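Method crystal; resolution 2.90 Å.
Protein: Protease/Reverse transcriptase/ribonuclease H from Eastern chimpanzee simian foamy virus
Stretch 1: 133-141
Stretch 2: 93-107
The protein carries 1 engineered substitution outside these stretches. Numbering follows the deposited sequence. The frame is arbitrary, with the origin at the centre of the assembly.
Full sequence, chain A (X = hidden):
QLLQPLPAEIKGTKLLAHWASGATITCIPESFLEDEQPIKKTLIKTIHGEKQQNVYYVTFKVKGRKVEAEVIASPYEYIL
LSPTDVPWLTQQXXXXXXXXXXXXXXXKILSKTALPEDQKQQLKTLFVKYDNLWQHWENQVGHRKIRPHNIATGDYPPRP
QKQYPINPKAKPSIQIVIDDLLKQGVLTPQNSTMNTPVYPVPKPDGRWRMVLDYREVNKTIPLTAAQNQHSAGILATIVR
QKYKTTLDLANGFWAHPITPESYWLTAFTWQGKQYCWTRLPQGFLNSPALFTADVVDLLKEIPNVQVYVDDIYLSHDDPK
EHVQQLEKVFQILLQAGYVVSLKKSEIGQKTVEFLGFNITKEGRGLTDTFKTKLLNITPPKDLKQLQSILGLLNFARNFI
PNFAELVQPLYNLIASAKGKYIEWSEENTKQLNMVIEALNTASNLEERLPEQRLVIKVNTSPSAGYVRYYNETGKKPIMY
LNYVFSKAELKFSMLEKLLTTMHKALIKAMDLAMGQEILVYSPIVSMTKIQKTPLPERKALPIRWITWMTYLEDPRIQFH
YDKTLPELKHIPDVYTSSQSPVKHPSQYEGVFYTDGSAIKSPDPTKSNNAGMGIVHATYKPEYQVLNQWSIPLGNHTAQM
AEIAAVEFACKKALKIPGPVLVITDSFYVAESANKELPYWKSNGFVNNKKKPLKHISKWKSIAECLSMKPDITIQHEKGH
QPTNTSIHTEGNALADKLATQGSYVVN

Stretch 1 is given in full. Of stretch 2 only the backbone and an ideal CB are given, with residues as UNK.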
# COMPACT_ATOMS: atom_id res chain seq x y z
N LEU A 133 -10.68 -0.32 -20.38
CA LEU A 133 -9.98 0.54 -19.45
C LEU A 133 -9.07 -0.25 -18.51
O LEU A 133 -7.96 0.19 -18.21
CB LEU A 133 -10.98 1.36 -18.64
CG LEU A 133 -10.38 2.35 -17.64
CD1 LEU A 133 -9.55 3.38 -18.37
CD2 LEU A 133 -11.47 3.01 -16.82
N TRP A 134 -9.53 -1.41 -18.05
CA TRP A 134 -8.75 -2.21 -17.12
C TRP A 134 -7.53 -2.80 -17.82
O TRP A 134 -7.50 -2.96 -19.04
CB TRP A 134 -9.61 -3.33 -16.53
CG TRP A 134 -11.05 -2.94 -16.36
CD1 TRP A 134 -12.13 -3.51 -16.96
CD2 TRP A 134 -11.56 -1.89 -15.53
NE1 TRP A 134 -13.28 -2.89 -16.56
CE2 TRP A 134 -12.96 -1.89 -15.68
CE3 TRP A 134 -10.97 -0.96 -14.67
CZ2 TRP A 134 -13.78 -0.99 -15.00
CZ3 TRP A 134 -11.78 -0.07 -14.00
CH2 TRP A 134 -13.17 -0.09 -14.17
N GLN A 135 -6.51 -3.11 -17.02
CA GLN A 135 -5.31 -3.74 -17.56
C GLN A 135 -5.57 -5.24 -17.71
O GLN A 135 -5.88 -5.92 -16.73
CB GLN A 135 -4.11 -3.50 -16.65
CG GLN A 135 -2.79 -3.84 -17.32
CD GLN A 135 -1.70 -4.18 -16.32
OE1 GLN A 135 -1.89 -4.08 -15.11
NE2 GLN A 135 -0.55 -4.60 -16.83
N HIS A 136 -5.44 -5.74 -18.93
CA HIS A 136 -5.61 -7.16 -19.22
C HIS A 136 -4.30 -7.91 -19.30
O HIS A 136 -4.20 -9.04 -18.80
CB HIS A 136 -6.39 -7.33 -20.52
CG HIS A 136 -7.74 -6.70 -20.51
ND1 HIS A 136 -8.90 -7.43 -20.30
CD2 HIS A 136 -8.13 -5.42 -20.68
CE1 HIS A 136 -9.94 -6.61 -20.34
NE2 HIS A 136 -9.50 -5.39 -20.57
N TRP A 137 -3.28 -7.33 -19.93
CA TRP A 137 -1.98 -7.97 -20.07
C TRP A 137 -1.00 -7.39 -19.07
O TRP A 137 -1.09 -6.21 -18.71
CB TRP A 137 -1.43 -7.80 -21.49
CG TRP A 137 -2.36 -8.28 -22.55
CD1 TRP A 137 -3.28 -7.53 -23.23
CD2 TRP A 137 -2.47 -9.61 -23.06
NE1 TRP A 137 -3.95 -8.32 -24.13
CE2 TRP A 137 -3.47 -9.60 -24.04
CE3 TRP A 137 -1.81 -10.81 -22.78
CZ2 TRP A 137 -3.84 -10.74 -24.75
CZ3 TRP A 137 -2.17 -11.94 -23.48
CH2 TRP A 137 -3.17 -11.90 -24.45
N GLU A 138 -0.07 -8.22 -18.61
CA GLU A 138 1.03 -7.71 -17.81
C GLU A 138 1.91 -6.80 -18.67
O GLU A 138 2.10 -7.05 -19.87
CB GLU A 138 1.86 -8.85 -17.23
CG GLU A 138 1.14 -9.69 -16.19
CD GLU A 138 2.08 -10.59 -15.41
OE1 GLU A 138 3.31 -10.49 -15.62
OE2 GLU A 138 1.59 -11.41 -14.60
N ASN A 139 2.39 -5.80 -18.17
CA ASN A 139 3.22 -4.79 -18.84
C ASN A 139 2.47 -4.06 -19.95
O ASN A 139 3.08 -3.43 -20.81
CB ASN A 139 4.51 -5.41 -19.38
CG ASN A 139 5.18 -6.32 -18.38
OD1 ASN A 139 5.51 -7.46 -18.68
ND2 ASN A 139 5.37 -5.82 -17.16
N GLN A 140 1.14 -4.16 -19.94
CA GLN A 140 0.32 -3.44 -20.91
C GLN A 140 0.28 -1.95 -20.58
O GLN A 140 0.06 -1.57 -19.43
CB GLN A 140 -1.09 -4.01 -20.93
CG GLN A 140 -2.14 -3.08 -21.47
CD GLN A 140 -3.54 -3.64 -21.32
OE1 GLN A 140 -3.73 -4.73 -20.78
NE2 GLN A 140 -4.53 -2.89 -21.80
N VAL A 141 0.52 -1.12 -21.59
CA VAL A 141 0.49 0.33 -21.44
C VAL A 141 -0.44 0.91 -22.49
O VAL A 141 -0.75 0.29 -23.51
CB VAL A 141 1.89 0.97 -21.56
CG1 VAL A 141 2.85 0.34 -20.57
CG2 VAL A 141 2.41 0.84 -22.98
N UNK A 93 -6.30 -7.33 -32.56
CA UNK A 93 -6.10 -6.75 -31.23
C UNK A 93 -4.67 -6.96 -30.74
O UNK A 93 -3.91 -7.77 -31.27
CB UNK A 93 -7.09 -7.36 -30.23
N UNK A 94 -4.31 -6.19 -29.72
CA UNK A 94 -2.99 -6.33 -29.12
C UNK A 94 -2.92 -7.61 -28.31
O UNK A 94 -3.84 -7.95 -27.57
CB UNK A 94 -2.66 -5.12 -28.24
N UNK A 95 -1.81 -8.33 -28.46
CA UNK A 95 -1.59 -9.60 -27.76
C UNK A 95 -0.18 -9.59 -27.19
O UNK A 95 0.79 -9.68 -27.94
CB UNK A 95 -1.80 -10.80 -28.69
N UNK A 96 -0.08 -9.50 -25.87
CA UNK A 96 1.21 -9.49 -25.20
C UNK A 96 1.35 -10.83 -24.49
O UNK A 96 0.58 -11.77 -24.73
CB UNK A 96 1.34 -8.32 -24.23
N UNK A 97 2.37 -10.95 -23.51
CA UNK A 97 2.86 -12.24 -23.04
C UNK A 97 1.91 -12.88 -22.03
O UNK A 97 1.34 -13.95 -22.29
CB UNK A 97 4.25 -12.08 -22.42
N UNK A 98 1.72 -12.25 -20.88
CA UNK A 98 0.99 -12.83 -19.76
C UNK A 98 -0.33 -12.09 -19.59
O UNK A 98 -0.36 -10.86 -19.56
CB UNK A 98 1.82 -12.77 -18.47
N UNK A 99 -1.41 -12.85 -19.46
CA UNK A 99 -2.72 -12.29 -19.17
C UNK A 99 -2.92 -12.25 -17.66
O UNK A 99 -2.70 -13.25 -16.97
CB UNK A 99 -3.83 -13.10 -19.85
N UNK A 100 -3.32 -11.09 -17.15
CA UNK A 100 -3.46 -10.91 -15.70
C UNK A 100 -4.72 -11.63 -15.24
O UNK A 100 -5.66 -11.82 -16.03
CB UNK A 100 -3.51 -9.43 -15.33
N UNK A 101 -4.79 -12.08 -13.98
CA UNK A 101 -6.03 -12.68 -13.48
C UNK A 101 -7.10 -11.63 -13.23
O UNK A 101 -7.37 -11.27 -12.08
CB UNK A 101 -5.76 -13.46 -12.19
N UNK A 102 -7.73 -11.15 -14.30
CA UNK A 102 -8.66 -10.03 -14.17
C UNK A 102 -9.93 -10.44 -13.44
O UNK A 102 -10.57 -9.59 -12.79
CB UNK A 102 -9.01 -9.47 -15.55
N UNK A 103 -10.33 -11.71 -13.53
CA UNK A 103 -11.55 -12.15 -12.86
C UNK A 103 -11.36 -12.28 -11.36
O UNK A 103 -12.28 -12.01 -10.58
CB UNK A 103 -12.02 -13.49 -13.44
N UNK A 104 -10.18 -12.71 -10.92
CA UNK A 104 -9.91 -12.73 -9.49
C UNK A 104 -9.82 -11.31 -8.94
O UNK A 104 -10.17 -11.08 -7.77
CB UNK A 104 -8.62 -13.50 -9.20
N UNK A 105 -9.36 -10.36 -9.75
CA UNK A 105 -9.31 -8.97 -9.30
C UNK A 105 -10.71 -8.41 -9.12
O UNK A 105 -11.02 -7.82 -8.08
CB UNK A 105 -8.52 -8.11 -10.29
N UNK A 106 -11.58 -8.58 -10.12
CA UNK A 106 -12.92 -8.00 -10.04
C UNK A 106 -13.74 -8.66 -8.94
O UNK A 106 -14.46 -7.97 -8.20
CB UNK A 106 -13.64 -8.13 -11.38
N UNK A 107 -13.66 -9.99 -8.82
CA UNK A 107 -14.35 -10.65 -7.72
C UNK A 107 -13.83 -10.18 -6.37
O UNK A 107 -14.59 -10.12 -5.40
CB UNK A 107 -14.20 -12.17 -7.84

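A single beta bridge joins the stretches. Position 98 offers its O to Glu-138 N at 2.8 Å, and the N of position 100 reaches His-136 O, also at 2.8 Å. Both are backbone hydrogen bonds, so they say little about side chains, except that proline would leave position 100 without its donor.

Position 93 lies beyond the reach of stretch 1. Its phi of -67° and psi of 164° allow many residues, proline among them. It is Pro-93.

At position 94 the CB points sideways, 5.4 Å from Trp-137 NE1. A medium apolar side chain could extend toward the indole. Leu-94 is found, and its end comes nearer than its CB. Its backbone O lies 3.5 Å from Trp-137 NE1.

Position 95 has an extended backbone and a CB that points away, 4.4 Å from Trp-137 CZ2. A long or polar side chain would fit. The residue is Gln-95; its CA lies over one face of the indole, and its OE1 comes within 3.5 Å of Trp-137 CH2.

Position 96 places its CB 3.9 Å from Trp-137 CB and 4.6 Å from Glu-138 O. The space ahead runs past the turn from Trp-137 to Gln-140, and a branched or long apolar chain suits it. Leu-96 uses it: its CD1 lies 3.7 Å from Trp-137 CB and 3.7 Å from Gln-140 CA.

Position 97 points away from stretch 1, so small or polar residues would do. It is Thr-97, whose OG1 is hydrogen-bonded elsewhere in the structure.

Position 98 has its CB 3.8 Å from Glu-138 CD. A basic residue could answer the charge, while an apolar one could pack along the chain. The deposited Ile-98 packs: its CG2 is 3.3 Å from Glu-138 OE2.

Position 99 has its CB 4.2 Å from both Trp-137 CZ3 and His-136 O. An aliphatic chain could lie against the indole. Leu-99 does so, with CD1 over the face opposite the one met by Gln-95 CA. The same CD1 is 3.1 Å from His-136 O.

Position 100 sits close to the backbone, its CB 3.6 Å from His-136 O and 4.7 Å from Glu-138 CG. A compact beta-branched residue fits well. In Val-100, CG1 is 3.7 Å from Glu-138 CG and CG2 is 3.3 Å from Gln-135 O.

Position 101 points away, just before a helix. Serine, aspartate or proline would be reasonable; Pro-101 is the N-cap.

Position 102 opens the helix and points toward stretch 1, with His-136 ND1 5.2 Å from its CB. A long apolar chain could bridge the gap. Leu-102 brings CD2 to 3.5 Å from His-136 ND1 and CD1 to 4.2 Å from Trp-134 CB.

Positions 103, 104 and 107 are out of reach and suit polar helix formers: Gln-103, Glu-104 and Glu-107.

Position 105 points toward stretch 1 without touching it. A large residue is possible, and Tyr-105 is found.

Position 106 also points toward it, but only a long side chain would arrive. Gln-106 does, with NE2 3.9 Å from Trp-134 CD1.

Stretch 2 (93-107) PLQLTILVPLQEYQE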
# COMPACT_ATOMS: atom_id res chain seq x y z
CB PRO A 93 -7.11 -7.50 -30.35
CG PRO A 93 -7.34 -8.79 -31.07
CD PRO A 93 -7.25 -8.45 -32.54
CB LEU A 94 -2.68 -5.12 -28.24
CG LEU A 94 -1.38 -5.20 -27.44
CD1 LEU A 94 -0.17 -5.31 -28.34
CD2 LEU A 94 -1.26 -3.98 -26.54
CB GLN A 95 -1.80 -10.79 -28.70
CG GLN A 95 -3.22 -10.94 -29.23
CD GLN A 95 -4.07 -11.87 -28.38
OE1 GLN A 95 -3.57 -12.87 -27.84
NE2 GLN A 95 -5.36 -11.56 -28.25
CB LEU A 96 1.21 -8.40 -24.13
CG LEU A 96 1.15 -6.96 -24.66
CD1 LEU A 96 1.06 -5.99 -23.50
CD2 LEU A 96 2.36 -6.66 -25.52
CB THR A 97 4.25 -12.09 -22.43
OG1 THR A 97 5.09 -11.38 -23.35
CG2 THR A 97 4.85 -13.45 -22.16
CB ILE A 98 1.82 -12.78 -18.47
CG1 ILE A 98 3.11 -13.58 -18.63
CG2 ILE A 98 1.00 -13.31 -17.29
CD1 ILE A 98 3.99 -13.54 -17.40
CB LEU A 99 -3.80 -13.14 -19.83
CG LEU A 99 -5.26 -12.71 -19.71
CD1 LEU A 99 -5.50 -11.39 -20.43
CD2 LEU A 99 -6.14 -13.80 -20.28
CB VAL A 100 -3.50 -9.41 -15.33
CG1 VAL A 100 -2.41 -8.65 -16.07
CG2 VAL A 100 -4.87 -8.81 -15.61
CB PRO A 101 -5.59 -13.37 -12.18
CG PRO A 101 -4.40 -12.58 -11.74
CD PRO A 101 -3.70 -12.15 -12.99
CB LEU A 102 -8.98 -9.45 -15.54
CG LEU A 102 -9.85 -8.20 -15.57
CD1 LEU A 102 -9.24 -7.08 -14.74
CD2 LEU A 102 -10.06 -7.74 -17.00
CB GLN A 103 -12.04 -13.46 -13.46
CG GLN A 103 -12.71 -13.30 -14.82
CD GLN A 103 -13.87 -12.32 -14.79
OE1 GLN A 103 -14.52 -12.13 -13.75
NE2 GLN A 103 -14.14 -11.68 -15.92
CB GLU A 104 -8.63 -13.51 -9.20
CG GLU A 104 -8.67 -14.95 -9.66
CD GLU A 104 -7.35 -15.66 -9.44
OE1 GLU A 104 -6.44 -15.04 -8.86
OE2 GLU A 104 -7.22 -16.84 -9.84
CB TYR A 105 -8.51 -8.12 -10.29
CG TYR A 105 -7.06 -8.53 -10.47
CD1 TYR A 105 -6.37 -9.19 -9.45
CD2 TYR A 105 -6.38 -8.26 -11.65
CE1 TYR A 105 -5.05 -9.56 -9.62
CE2 TYR A 105 -5.07 -8.63 -11.82
CZ TYR A 105 -4.41 -9.27 -10.80
OH TYR A 105 -3.09 -9.64 -10.96
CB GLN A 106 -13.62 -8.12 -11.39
CG GLN A 106 -13.04 -7.21 -12.47
CD GLN A 106 -13.76 -7.35 -13.79
OE1 GLN A 106 -14.59 -8.25 -13.97
NE2 GLN A 106 -13.45 -6.47 -14.74
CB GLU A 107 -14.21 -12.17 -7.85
CG GLU A 107 -14.97 -12.77 -9.01
CD GLU A 107 -14.78 -14.27 -9.10
OE1 GLU A 107 -14.08 -14.84 -8.24
OE2 GLU A 107 -15.32 -14.88 -10.05
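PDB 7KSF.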